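PDB 7JZK: LAIR1 ecotodomain from MGD21 antibody, which probably works as an immunoglobulin-like receptor domain, here carried as an insertion by an antibody that uses it to bind the V2 domain of a Plasmodium RIFIN. Local coordinates for residues R77-K82 with S87-Y92; T34-R39 with Y43-T48; S52-S55 with S59-R62; D2-S7 with R27-V32. One frame throughout, in Å; residues are numbered along the deposited sequence.

Contact 1 and contact 2 are the two hairpins of one sheet. Strands 74-82 and 34-38 lie side by side between them, joined by backbone bonds such as Arg36 N to Ile79 O. Contact 2 is the most buried, and both reach the RIFIN chain. Contact 3 and contact 4 belong to the other sheet and lie at the surface, away from RIFIN. Their strands 58-65 (contact 3) and 22-28 (contact 4) are neighbours in it. The chemistry follows place. Contact 2 stacks an arginine on a tyrosine ring; in contact 1 an arginine lies between a tyrosine and a glutamine. Contacts 3 and 4 pair short backbone ladders with serines, prolines and loosely held charges.

Contact 1: residues R77-K82 with S87-Y92; sequences RCIYYK and SEQSDY
The hydroxyl of Ser90 is gripped twice. Its OG accepts the N-H of Cys78 at 3.2 Å in an almost straight bond of 175°, and it gives its own proton to Asp91 O at 2.7 Å. A side-chain oxygen thus stands where a ladder would use a backbone carbonyl. The return bond is an ordinary one, with Ser90 N 2.9 Å from Cys78 O. Further along, Ser87 N donates to Tyr80 O. Ser87 CB sits over the face of the Tyr80 ring, 3.6 Å from its centroid. Tyr80 CG lies between the backbone N and the carbonyl carbon (chi1 66°), which turns the face of the ring to Ser87.

At the other end the Arg77 guanidinium is held between two residues. Tyr92 OH lies over the centre of one face, 3.2 Å from Arg77 CZ. Gln89 CG covers the opposite face, 3.4 Å from the same CZ. The guanidinium and the Tyr92 ring are close to parallel, 11° apart, but no N-H points at Tyr92 OH. Arg77 CD rests over the Tyr92 ring instead, as a CH-pi contact. The extended Arg77 chain carries its NE to a salt bridge with Glu38, and a water links NH1, weakly, to Ser90 O. Ile79 CD1 packs against Gln89 CG, and both side chains also pack on the RIFIN chain. Cys78 of strand F forms the disulfide to Cys26 of strand B that joins the two sheets, and the antiparallel pairing with segment 87-92 is the F-G hairpin of an immunoglobulin fold.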
loop_
_atom_site.group_PDB
_atom_site.type_symbol
_atom_site.label_atom_id
_atom_site.label_comp_id
_atom_site.label_asym_id
_atom_site.label_seq_id
_atom_site.Cartn_x
_atom_site.Cartn_y
_atom_site.Cartn_z
ATOM N N ARG A 77 -8.408 -10.922 -6.850
ATOM C CA ARG A 77 -8.724 -10.670 -8.258
ATOM C C ARG A 77 -7.565 -9.921 -8.905
ATOM O O ARG A 77 -6.715 -9.355 -8.221
ATOM C CB ARG A 77 -10.031 -9.893 -8.420
ATOM C CG ARG A 77 -9.893 -8.400 -8.241
ATOM C CD ARG A 77 -11.242 -7.760 -8.328
ATOM N NE ARG A 77 -11.206 -6.341 -7.989
ATOM C CZ ARG A 77 -12.269 -5.537 -8.082
ATOM N NH1 ARG A 77 -13.436 -6.020 -8.504
ATOM N NH2 ARG A 77 -12.169 -4.251 -7.774
ATOM N N CYS A 78 -7.531 -9.924 -10.230
ATOM C CA CYS A 78 -6.419 -9.320 -10.946
ATOM C C CYS A 78 -6.858 -8.065 -11.675
ATOM O O CYS A 78 -8.027 -7.891 -12.039
ATOM C CB CYS A 78 -5.778 -10.281 -11.959
ATOM S SG CYS A 78 -5.356 -11.926 -11.316
ATOM N N ILE A 79 -5.897 -7.174 -11.856
ATOM C CA ILE A 79 -6.093 -6.023 -12.718
ATOM C C ILE A 79 -4.726 -5.676 -13.276
ATOM O O ILE A 79 -3.704 -5.878 -12.623
ATOM C CB ILE A 79 -6.746 -4.845 -11.957
ATOM C CG1 ILE A 79 -7.093 -3.695 -12.900
ATOM C CG2 ILE A 79 -5.850 -4.367 -10.856
ATOM C CD1 ILE A 79 -7.778 -2.564 -12.198
ATOM N N TYR A 80 -4.684 -5.209 -14.508
ATOM C CA TYR A 80 -3.385 -4.928 -15.079
ATOM C C TYR A 80 -3.398 -3.538 -15.673
ATOM O O TYR A 80 -4.455 -2.953 -15.931
ATOM C CB TYR A 80 -2.969 -5.964 -16.123
ATOM C CG TYR A 80 -3.818 -5.990 -17.365
ATOM C CD1 TYR A 80 -4.865 -6.888 -17.483
ATOM C CD2 TYR A 80 -3.554 -5.141 -18.437
ATOM C CE1 TYR A 80 -5.630 -6.930 -18.601
ATOM C CE2 TYR A 80 -4.323 -5.170 -19.558
ATOM C CZ TYR A 80 -5.362 -6.064 -19.642
ATOM O OH TYR A 80 -6.142 -6.105 -20.784
ATOM N N TYR A 81 -2.198 -3.004 -15.839
ATOM C CA TYR A 81 -1.996 -1.667 -16.370
ATOM C C TYR A 81 -1.291 -1.772 -17.708
ATOM O O TYR A 81 -0.236 -2.390 -17.802
ATOM C CB TYR A 81 -1.180 -0.804 -15.390
ATOM C CG TYR A 81 -1.157 0.682 -15.735
ATOM C CD1 TYR A 81 -2.204 1.512 -15.397
ATOM C CD2 TYR A 81 -0.083 1.257 -16.409
ATOM C CE1 TYR A 81 -2.189 2.870 -15.736
ATOM C CE2 TYR A 81 -0.072 2.616 -16.740
ATOM C CZ TYR A 81 -1.117 3.408 -16.397
ATOM O OH TYR A 81 -1.085 4.743 -16.705
ATOM N N LYS A 82 -1.883 -1.192 -18.741
ATOM C CA LYS A 82 -1.284 -1.239 -20.069
ATOM C C LYS A 82 -1.771 -0.064 -20.900
ATOM O O LYS A 82 -2.937 0.314 -20.817
ATOM C CB LYS A 82 -1.610 -2.613 -20.676
ATOM C CG LYS A 82 -0.777 -3.129 -21.821
ATOM C CD LYS A 82 -1.399 -2.985 -23.195
ATOM C CE LYS A 82 -1.265 -4.352 -23.882
ATOM N NZ LYS A 82 -2.124 -4.618 -25.072
ATOM N N SER A 87 -6.878 -1.761 -16.742
ATOM C CA SER A 87 -7.943 -2.564 -17.307
ATOM C C SER A 87 -9.083 -2.713 -16.303
ATOM O O SER A 87 -8.971 -2.329 -15.135
ATOM C CB SER A 87 -7.410 -3.927 -17.666
ATOM O OG SER A 87 -7.121 -4.592 -16.474
ATOM N N GLU A 88 -10.204 -3.263 -16.760
ATOM C CA GLU A 88 -11.256 -3.638 -15.828
ATOM C C GLU A 88 -10.806 -4.849 -15.024
ATOM O O GLU A 88 -9.963 -5.633 -15.464
ATOM C CB GLU A 88 -12.551 -3.953 -16.565
ATOM C CG GLU A 88 -12.750 -3.118 -17.830
ATOM C CD GLU A 88 -12.383 -3.866 -19.131
ATOM O OE1 GLU A 88 -13.298 -4.147 -19.940
ATOM O OE2 GLU A 88 -11.186 -4.159 -19.358
ATOM N N GLN A 89 -11.315 -4.958 -13.805
ATOM C CA GLN A 89 -10.878 -6.032 -12.925
ATOM C C GLN A 89 -11.428 -7.368 -13.410
ATOM O O GLN A 89 -12.467 -7.438 -14.063
ATOM C CB GLN A 89 -11.329 -5.769 -11.482
ATOM C CG GLN A 89 -10.955 -4.402 -10.958
ATOM C CD GLN A 89 -12.028 -3.397 -11.275
ATOM O OE1 GLN A 89 -12.927 -3.677 -12.071
ATOM N NE2 GLN A 89 -11.974 -2.235 -10.636
ATOM N N SER A 90 -10.713 -8.432 -13.079
ATOM C CA SER A 90 -11.218 -9.777 -13.247
ATOM C C SER A 90 -12.285 -10.098 -12.198
ATOM O O SER A 90 -12.521 -9.352 -11.244
ATOM C CB SER A 90 -10.091 -10.782 -13.090
ATOM O OG SER A 90 -10.025 -11.213 -11.742
ATOM N N ASP A 91 -12.948 -11.224 -12.390
ATOM C CA ASP A 91 -13.866 -11.723 -11.383
ATOM C C ASP A 91 -13.094 -12.138 -10.133
ATOM O O ASP A 91 -11.916 -12.494 -10.211
ATOM C CB ASP A 91 -14.656 -12.912 -11.930
ATOM C CG ASP A 91 -15.967 -12.483 -12.563
ATOM O OD1 ASP A 91 -16.069 -11.300 -12.961
ATOM O OD2 ASP A 91 -16.893 -13.322 -12.682
ATOM N N TYR A 92 -13.761 -12.072 -8.974
ATOM C CA TYR A 92 -13.160 -12.512 -7.721
ATOM C C TYR A 92 -13.065 -14.027 -7.676
ATOM O O TYR A 92 -13.923 -14.743 -8.185
ATOM C CB TYR A 92 -13.972 -12.041 -6.498
ATOM C CG TYR A 92 -13.733 -10.597 -6.110
ATOM C CD1 TYR A 92 -14.675 -9.629 -6.401
ATOM C CD2 TYR A 92 -12.563 -10.195 -5.500
ATOM C CE1 TYR A 92 -14.468 -8.297 -6.083
ATOM C CE2 TYR A 92 -12.344 -8.858 -5.169
ATOM C CZ TYR A 92 -13.304 -7.911 -5.465
ATOM O OH TYR A 92 -13.138 -6.576 -5.175
HETATM O O HOH W 1 -14.312 -7.696 -10.165
#

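Contact 2: residues T34-R39 with Y43-T48; sequences TFRLER and YLYSDT
The guanidinium of Arg36 lies flat on the ring of Tyr45. The two centres are 3.6 Å apart and the planes differ by 8°, a stacked cation-pi contact. Arg36 CD also sits over the ring. At its edge the guanidinium meets the carboxylate of Asp47 almost in one plane. Asp47 OD2 accepts from Arg36 NH2 at 2.7 Å through its syn lone pair. The companion bond from Arg36 NE to Asp47 OD1 completes the salt bridge, but the place of OD1 is less sure. Ring and carboxylate together restrict the guanidinium in tilt and in rotation.

The torsions explain the fit. Arg36 leaves with CG anti to its backbone N and stays extended until it bends at chi3 (-55°), which lays the guanidinium over the ring. These residues come from the C-C' hairpin of the immunoglobulin fold. Its register is antiparallel: Arg36 faces Asp47, and Glu38 faces Tyr45, as non-hydrogen-bonded pairs. Leu37 with Ser46 between them, and Phe35 with Thr48 beyond Arg36, are hydrogen-bonded pairs. Leu37 N reaches Ser46 O at 2.9 Å, and Thr48 N reaches Phe35 O at 2.9 Å. Arg39 N continues the ladder to Leu44 O at 3.0 Å, while Arg39 CB touches Leu44 CB.

On the face of Phe35, Leu37 and Thr48, Phe35 CB meets Thr48 CG2 at 3.9 Å. Phe35 and Thr48 then pack on Ala61, and Leu37 on Phe63, across the sandwich. On the face of Arg36 and Tyr45, Arg92 of the RIFIN chain makes a second cation-pi contact with Tyr45. Ser46, whose side chain is on the Leu37 face, bonds through OG to Ala78 N of RIFIN.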
loop_
_atom_site.group_PDB
_atom_site.type_symbol
_atom_site.label_atom_id
_atom_site.label_comp_id
_atom_site.label_asym_id
_atom_site.label_seq_id
_atom_site.Cartn_x
_atom_site.Cartn_y
_atom_site.Cartn_z
ATOM N N THR A 34 2.191 -3.743 -15.523
ATOM C CA THR A 34 2.076 -4.140 -14.132
ATOM C C THR A 34 0.819 -4.975 -13.937
ATOM O O THR A 34 -0.252 -4.632 -14.446
ATOM C CB THR A 34 2.005 -2.916 -13.207
ATOM O OG1 THR A 34 2.988 -1.952 -13.592
ATOM C CG2 THR A 34 2.343 -3.333 -11.832
ATOM N N PHE A 35 0.957 -6.051 -13.175
ATOM C CA PHE A 35 -0.174 -6.798 -12.649
ATOM C C PHE A 35 -0.360 -6.432 -11.182
ATOM O O PHE A 35 0.617 -6.404 -10.427
ATOM C CB PHE A 35 0.075 -8.296 -12.753
ATOM C CG PHE A 35 -0.686 -8.946 -13.834
ATOM C CD1 PHE A 35 -0.033 -9.460 -14.937
ATOM C CD2 PHE A 35 -2.059 -8.997 -13.779
ATOM C CE1 PHE A 35 -0.749 -10.055 -15.964
ATOM C CE2 PHE A 35 -2.777 -9.578 -14.781
ATOM C CZ PHE A 35 -2.125 -10.115 -15.881
ATOM N N ARG A 36 -1.604 -6.187 -10.768
ATOM C CA ARG A 36 -1.940 -5.920 -9.373
ATOM C C ARG A 36 -2.954 -6.954 -8.904
ATOM O O ARG A 36 -4.033 -7.094 -9.505
ATOM C CB ARG A 36 -2.516 -4.515 -9.205
ATOM C CG ARG A 36 -3.297 -4.253 -7.932
ATOM C CD ARG A 36 -3.579 -2.754 -7.782
ATOM N NE ARG A 36 -2.360 -1.947 -7.836
ATOM C CZ ARG A 36 -2.338 -0.616 -7.746
ATOM N NH1 ARG A 36 -3.472 0.069 -7.600
ATOM N NH2 ARG A 36 -1.183 0.039 -7.800
ATOM N N LEU A 37 -2.618 -7.637 -7.810
ATOM C CA LEU A 37 -3.466 -8.639 -7.185
ATOM C C LEU A 37 -4.154 -7.997 -5.996
ATOM O O LEU A 37 -3.476 -7.511 -5.082
ATOM C CB LEU A 37 -2.651 -9.849 -6.753
ATOM C CG LEU A 37 -3.385 -10.866 -5.899
ATOM C CD1 LEU A 37 -4.323 -11.708 -6.768
ATOM C CD2 LEU A 37 -2.317 -11.746 -5.274
ATOM N N GLU A 38 -5.469 -7.918 -6.091
ATOM C CA GLU A 38 -6.254 -7.214 -5.071
ATOM C C GLU A 38 -6.989 -8.203 -4.189
ATOM O O GLU A 38 -7.286 -9.294 -4.643
ATOM C CB GLU A 38 -7.267 -6.300 -5.745
ATOM C CG GLU A 38 -6.727 -5.012 -6.314
ATOM C CD GLU A 38 -7.851 -4.165 -6.877
ATOM O OE1 GLU A 38 -7.572 -3.143 -7.501
ATOM O OE2 GLU A 38 -9.006 -4.539 -6.681
ATOM N N ARG A 39 -7.240 -7.806 -2.955
ATOM C CA ARG A 39 -8.055 -8.626 -2.047
ATOM C C ARG A 39 -9.505 -8.179 -2.177
ATOM O O ARG A 39 -9.829 -7.502 -3.133
ATOM C CB ARG A 39 -7.536 -8.492 -0.619
ATOM C CG ARG A 39 -6.123 -9.010 -0.411
ATOM C CD ARG A 39 -6.098 -9.965 0.760
ATOM N NE ARG A 39 -7.048 -11.048 0.565
ATOM C CZ ARG A 39 -7.242 -12.044 1.416
ATOM N NH1 ARG A 39 -6.548 -12.112 2.536
ATOM N NH2 ARG A 39 -8.136 -12.970 1.141
ATOM N N TYR A 43 -7.905 -1.305 -1.657
ATOM C CA TYR A 43 -6.695 -0.749 -1.013
ATOM C C TYR A 43 -5.739 -1.816 -0.489
ATOM O O TYR A 43 -4.673 -1.453 -0.042
ATOM C CB TYR A 43 -7.117 0.281 0.031
ATOM C CG TYR A 43 -8.191 -0.146 0.999
ATOM C CD1 TYR A 43 -9.514 0.201 0.790
ATOM C CD2 TYR A 43 -7.882 -0.859 2.141
ATOM C CE1 TYR A 43 -10.503 -0.170 1.681
ATOM C CE2 TYR A 43 -8.857 -1.238 3.043
ATOM C CZ TYR A 43 -10.173 -0.891 2.811
ATOM O OH TYR A 43 -11.144 -1.257 3.689
ATOM N N LEU A 44 -6.148 -3.068 -0.484
ATOM C CA LEU A 44 -5.242 -4.159 -0.073
ATOM C C LEU A 44 -4.765 -4.841 -1.350
ATOM O O LEU A 44 -5.561 -5.523 -1.992
ATOM C CB LEU A 44 -6.008 -5.086 0.864
ATOM C CG LEU A 44 -6.701 -4.406 2.038
ATOM C CD1 LEU A 44 -7.622 -5.379 2.752
ATOM C CD2 LEU A 44 -5.681 -3.836 3.003
ATOM N N TYR A 45 -3.517 -4.585 -1.729
ATOM C CA TYR A 45 -3.030 -5.086 -3.030
ATOM C C TYR A 45 -1.530 -5.354 -3.075
ATOM O O TYR A 45 -0.806 -4.820 -2.246
ATOM C CB TYR A 45 -3.471 -4.133 -4.142
ATOM C CG TYR A 45 -2.928 -2.731 -4.165
ATOM C CD1 TYR A 45 -3.767 -1.653 -3.960
ATOM C CD2 TYR A 45 -1.609 -2.475 -4.484
ATOM C CE1 TYR A 45 -3.298 -0.355 -4.024
ATOM C CE2 TYR A 45 -1.119 -1.185 -4.536
ATOM C CZ TYR A 45 -1.968 -0.122 -4.308
ATOM O OH TYR A 45 -1.490 1.146 -4.370
ATOM N N SER A 46 -1.091 -6.147 -4.050
ATOM C CA SER A 46 0.334 -6.331 -4.300
ATOM C C SER A 46 0.570 -6.217 -5.796
ATOM O O SER A 46 -0.155 -6.827 -6.595
ATOM C CB SER A 46 0.818 -7.678 -3.782
ATOM O OG SER A 46 0.922 -7.649 -2.364
ATOM N N ASP A 47 1.585 -5.449 -6.170
ATOM C CA ASP A 47 1.920 -5.188 -7.559
ATOM C C ASP A 47 3.163 -5.974 -7.957
ATOM O O ASP A 47 4.016 -6.285 -7.123
ATOM C CB ASP A 47 2.147 -3.691 -7.782
ATOM C CG ASP A 47 0.842 -2.925 -7.990
ATOM O OD1 ASP A 47 -0.223 -3.549 -7.869
ATOM O OD2 ASP A 47 0.864 -1.690 -8.207
ATOM N N THR A 48 3.257 -6.293 -9.244
ATOM C CA THR A 48 4.447 -6.926 -9.792
ATOM C C THR A 48 4.642 -6.438 -11.216
ATOM O O THR A 48 3.677 -6.297 -11.981
ATOM C CB THR A 48 4.346 -8.458 -9.761
ATOM O OG1 THR A 48 5.608 -9.030 -10.121
ATOM C CG2 THR A 48 3.289 -8.956 -10.717
#

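Contact 3: residues S52-S55 with S59-R62; sequences SQTS and SEAR
The carboxylate of Glu60 is touched by Thr54 and has one oxygen, OE1, over a face of the Arg62 guanidinium. Thr54 CG2 comes within 4.0 Å of Glu60 CD from across the hairpin. Glu60 OE1 lies above the guanidinium plane, offset toward its rim, 3.4 Å from Arg62 NE. No N-H points at that oxygen, so the pair is held by charge alone. Arg62 NH2 has a salt bridge to Glu11. Glu60 OE2 has a long, weak ion pair with Arg27.

This is the D-E hairpin at the edge of one sheet of the immunoglobulin sandwich. Strand 52-55 is the outermost strand of that sheet within the chain. The two strands run antiparallel but strongly twisted, at 132° between their directions, and the ladder is short. Ser52 and Glu60 form its hydrogen-bonded pair. Ser52 N donates to Glu60 O at 3.0 Å, and Glu60 N donates back to Ser52 O at 3.0 Å. Gln53 and Ser59 form the non-hydrogen-bonded pair beside it, where Ser59 CB rests 3.9 Å from Gln53 CA.

The side chain of Thr54 meets that of Glu60 at about a right angle, methyl against methylene: CG2 is 3.8 Å from Glu60 CG. Glu60 turns CG back over its own backbone (chi1 79°), beside Thr54 CG2 and Ser52 OG. The extended rest carries the carboxylate on past the Thr54 methyl. Ser59 turns its hydroxyl inward, to Pro29 O. Thr54 and Ser55 both face Glu58 in a classic beta bulge, and Thr54 OG1 bonds to Glu58 O. The same OG1 accepts a hydrogen bond from Ser55 OG at 3.1 Å.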
loop_
_atom_site.group_PDB
_atom_site.type_symbol
_atom_site.label_atom_id
_atom_site.label_comp_id
_atom_site.label_asym_id
_atom_site.label_seq_id
_atom_site.Cartn_x
_atom_site.Cartn_y
_atom_site.Cartn_z
ATOM N N SER A 52 5.729 -12.316 -17.407
ATOM C CA SER A 52 6.389 -13.178 -18.371
ATOM C C SER A 52 5.426 -13.416 -19.526
ATOM O O SER A 52 4.301 -13.884 -19.319
ATOM C CB SER A 52 6.845 -14.494 -17.735
ATOM O OG SER A 52 5.933 -14.952 -16.756
ATOM N N GLN A 53 5.857 -13.057 -20.730
ATOM C CA GLN A 53 5.053 -13.276 -21.928
ATOM C C GLN A 53 5.140 -14.751 -22.283
ATOM O O GLN A 53 6.183 -15.222 -22.738
ATOM C CB GLN A 53 5.555 -12.407 -23.071
ATOM C CG GLN A 53 4.903 -12.728 -24.359
ATOM C CD GLN A 53 5.587 -12.053 -25.504
ATOM O OE1 GLN A 53 5.946 -10.877 -25.422
ATOM N NE2 GLN A 53 5.779 -12.791 -26.590
ATOM N N THR A 54 4.058 -15.495 -22.069
ATOM C CA THR A 54 4.122 -16.927 -22.335
ATOM C C THR A 54 3.964 -17.244 -23.821
ATOM O O THR A 54 4.693 -18.085 -24.361
ATOM C CB THR A 54 3.041 -17.646 -21.526
ATOM O OG1 THR A 54 1.778 -17.477 -22.175
ATOM C CG2 THR A 54 2.944 -17.042 -20.142
ATOM N N SER A 55 3.036 -16.565 -24.482
ATOM C CA SER A 55 2.648 -16.748 -25.872
ATOM C C SER A 55 2.576 -15.389 -26.537
ATOM O O SER A 55 2.576 -14.359 -25.857
ATOM C CB SER A 55 1.299 -17.475 -25.974
ATOM O OG SER A 55 1.258 -18.550 -25.055
ATOM N N SER A 59 0.180 -13.019 -21.567
ATOM C CA SER A 59 1.222 -12.845 -20.558
ATOM C C SER A 59 0.630 -13.065 -19.184
ATOM O O SER A 59 -0.580 -12.912 -18.972
ATOM C CB SER A 59 1.898 -11.450 -20.598
ATOM O OG SER A 59 1.009 -10.405 -20.248
ATOM N N GLU A 60 1.498 -13.419 -18.249
ATOM C CA GLU A 60 1.016 -13.782 -16.939
ATOM C C GLU A 60 1.965 -13.258 -15.880
ATOM O O GLU A 60 3.098 -12.860 -16.160
ATOM C CB GLU A 60 0.865 -15.299 -16.800
ATOM C CG GLU A 60 2.176 -16.005 -16.555
ATOM C CD GLU A 60 2.001 -17.479 -16.238
ATOM O OE1 GLU A 60 2.906 -18.070 -15.601
ATOM O OE2 GLU A 60 0.948 -18.041 -16.614
ATOM N N ALA A 61 1.454 -13.247 -14.656
ATOM C CA ALA A 61 2.213 -12.881 -13.476
ATOM C C ALA A 61 1.741 -13.784 -12.354
ATOM O O ALA A 61 0.557 -14.133 -12.284
ATOM C CB ALA A 61 2.029 -11.414 -13.097
ATOM N N ARG A 62 2.666 -14.154 -11.476
ATOM C CA ARG A 62 2.388 -15.125 -10.435
ATOM C C ARG A 62 2.617 -14.490 -9.068
ATOM O O ARG A 62 3.642 -13.834 -8.849
ATOM C CB ARG A 62 3.304 -16.329 -10.629
ATOM C CG ARG A 62 3.091 -16.959 -11.985
ATOM C CD ARG A 62 3.685 -18.339 -12.108
ATOM N NE ARG A 62 2.587 -19.238 -12.412
ATOM C CZ ARG A 62 2.706 -20.408 -13.014
ATOM N NH1 ARG A 62 3.900 -20.846 -13.399
ATOM N NH2 ARG A 62 1.617 -21.134 -13.236
#

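Contact 4: residues D2-S7 with R27-V32; sequences DLPRPS and RGPVGV
Ser7 and Arg27 face each other as an antiparallel hydrogen-bonded pair. Ser7 N donates to Arg27 O at 2.9 Å, and Arg27 N donates to Ser7 O at 2.9 Å. The side chains leave on the same face. Ser7 OG is tucked in over the backbone (chi1 83°), 4.0 Å from Arg27 CB. Arg27 CG is anti to its carbonyl carbon (chi1 -79°), and the chain bends at chi3. The bend brings the edge of the guanidinium toward Ser7, with OG near its plane and 3.7 Å from Arg27 NH2. That is a loose approach, and NH2 bonds to Ser9 OG instead.

Three prolines make the rest of the contact. Pro6 has its ring beside the carbonyl of Arg27: Pro6 CB is 3.3 Å from Arg27 O. Pro4 and Pro29 meet ring to ring, with Pro4 CG 4.1 Å from Pro29 CB. Their rings cross at a slant, and the contact between them is purely apolar.

The pairing ties the start of strand 7-11 to the end of strand 22-28, the A and B strands of an immunoglobulin fold. Gly28 bonds through its backbone to Ser59 of strand 58-65. Leu3, Pro6, Pro29 and Val32 pack on Tyr80 of strand 74-82, and Arg5 forms a salt bridge with Asp91 of strand 85-97.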
loop_
_atom_site.group_PDB
_atom_site.type_symbol
_atom_site.label_atom_id
_atom_site.label_comp_id
_atom_site.label_asym_id
_atom_site.label_seq_id
_atom_site.Cartn_x
_atom_site.Cartn_y
_atom_site.Cartn_z
ATOM N N ASP A 2 -10.486 -0.917 -24.739
ATOM C CA ASP A 2 -9.908 -1.891 -25.646
ATOM C C ASP A 2 -9.136 -2.966 -24.902
ATOM O O ASP A 2 -8.739 -3.960 -25.517
ATOM C CB ASP A 2 -8.974 -1.183 -26.621
ATOM C CG ASP A 2 -8.019 -0.246 -25.912
ATOM O OD1 ASP A 2 -8.488 0.779 -25.375
ATOM O OD2 ASP A 2 -6.810 -0.549 -25.857
ATOM N N LEU A 3 -8.955 -2.820 -23.592
ATOM C CA LEU A 3 -8.159 -3.792 -22.855
ATOM C C LEU A 3 -9.029 -4.986 -22.486
ATOM O O LEU A 3 -10.088 -4.807 -21.875
ATOM C CB LEU A 3 -7.596 -3.161 -21.582
ATOM C CG LEU A 3 -6.592 -2.023 -21.734
ATOM C CD1 LEU A 3 -6.155 -1.465 -20.348
ATOM C CD2 LEU A 3 -5.408 -2.533 -22.554
ATOM N N PRO A 4 -8.626 -6.204 -22.827
ATOM C CA PRO A 4 -9.433 -7.376 -22.471
ATOM C C PRO A 4 -9.381 -7.658 -20.977
ATOM O O PRO A 4 -8.446 -7.272 -20.275
ATOM C CB PRO A 4 -8.806 -8.517 -23.289
ATOM C CG PRO A 4 -7.435 -8.062 -23.606
ATOM C CD PRO A 4 -7.459 -6.552 -23.659
ATOM N N ARG A 5 -10.404 -8.349 -20.490
ATOM C CA ARG A 5 -10.487 -8.598 -19.063
ATOM C C ARG A 5 -9.413 -9.602 -18.667
ATOM O O ARG A 5 -9.210 -10.591 -19.377
ATOM C CB ARG A 5 -11.880 -9.105 -18.667
ATOM C CG ARG A 5 -12.197 -8.903 -17.164
ATOM C CD ARG A 5 -13.568 -8.321 -16.931
ATOM N NE ARG A 5 -14.582 -9.359 -16.998
ATOM C CZ ARG A 5 -15.112 -9.945 -15.928
ATOM N NH1 ARG A 5 -14.724 -9.568 -14.706
ATOM N NH2 ARG A 5 -16.033 -10.894 -16.078
ATOM N N PRO A 6 -8.661 -9.360 -17.599
ATOM C CA PRO A 6 -7.700 -10.360 -17.138
ATOM C C PRO A 6 -8.452 -11.474 -16.433
ATOM O O PRO A 6 -9.608 -11.316 -16.044
ATOM C CB PRO A 6 -6.806 -9.587 -16.168
ATOM C CG PRO A 6 -7.627 -8.438 -15.695
ATOM C CD PRO A 6 -8.688 -8.163 -16.733
ATOM N N SER A 7 -7.764 -12.600 -16.240
ATOM C CA SER A 7 -8.347 -13.726 -15.526
ATOM C C SER A 7 -7.413 -14.123 -14.388
ATOM O O SER A 7 -6.203 -13.882 -14.438
ATOM C CB SER A 7 -8.586 -14.945 -16.440
ATOM O OG SER A 7 -7.406 -15.728 -16.597
ATOM N N ARG A 27 -3.594 -13.536 -15.747
ATOM C CA ARG A 27 -3.327 -13.570 -17.179
ATOM C C ARG A 27 -4.026 -12.426 -17.880
ATOM O O ARG A 27 -5.194 -12.131 -17.601
ATOM C CB ARG A 27 -3.727 -14.898 -17.795
ATOM C CG ARG A 27 -2.684 -15.964 -17.535
ATOM C CD ARG A 27 -2.956 -17.209 -18.330
ATOM N NE ARG A 27 -2.764 -18.434 -17.550
ATOM C CZ ARG A 27 -3.554 -18.860 -16.568
ATOM N NH1 ARG A 27 -3.270 -19.998 -15.943
ATOM N NH2 ARG A 27 -4.617 -18.154 -16.189
ATOM N N GLY A 28 -3.274 -11.785 -18.772
ATOM C CA GLY A 28 -3.769 -10.728 -19.615
ATOM C C GLY A 28 -3.133 -10.762 -21.001
ATOM O O GLY A 28 -2.589 -11.786 -21.457
ATOM N N PRO A 29 -3.235 -9.641 -21.711
ATOM C CA PRO A 29 -2.674 -9.543 -23.061
ATOM C C PRO A 29 -1.165 -9.335 -22.995
ATOM O O PRO A 29 -0.581 -9.210 -21.917
ATOM C CB PRO A 29 -3.383 -8.312 -23.637
ATOM C CG PRO A 29 -3.592 -7.431 -22.414
ATOM C CD PRO A 29 -3.885 -8.392 -21.287
ATOM N N VAL A 30 -0.524 -9.345 -24.171
ATOM C CA VAL A 30 0.914 -9.097 -24.257
ATOM C C VAL A 30 1.195 -7.639 -23.966
ATOM O O VAL A 30 0.417 -6.753 -24.339
ATOM C CB VAL A 30 1.457 -9.520 -25.635
ATOM C CG1 VAL A 30 2.760 -8.775 -25.980
ATOM C CG2 VAL A 30 1.688 -11.028 -25.675
ATOM N N GLY A 31 2.304 -7.381 -23.283
ATOM C CA GLY A 31 2.689 -6.023 -22.998
ATOM C C GLY A 31 2.173 -5.469 -21.696
ATOM O O GLY A 31 2.197 -4.245 -21.513
ATOM N N VAL A 32 1.696 -6.319 -20.782
ATOM C CA VAL A 32 1.283 -5.812 -19.482
ATOM C C VAL A 32 2.491 -5.180 -18.811
ATOM O O VAL A 32 3.555 -5.801 -18.703
ATOM C CB VAL A 32 0.706 -6.937 -18.608
ATOM C CG1 VAL A 32 0.491 -6.428 -17.191
ATOM C CG2 VAL A 32 -0.586 -7.471 -19.182
#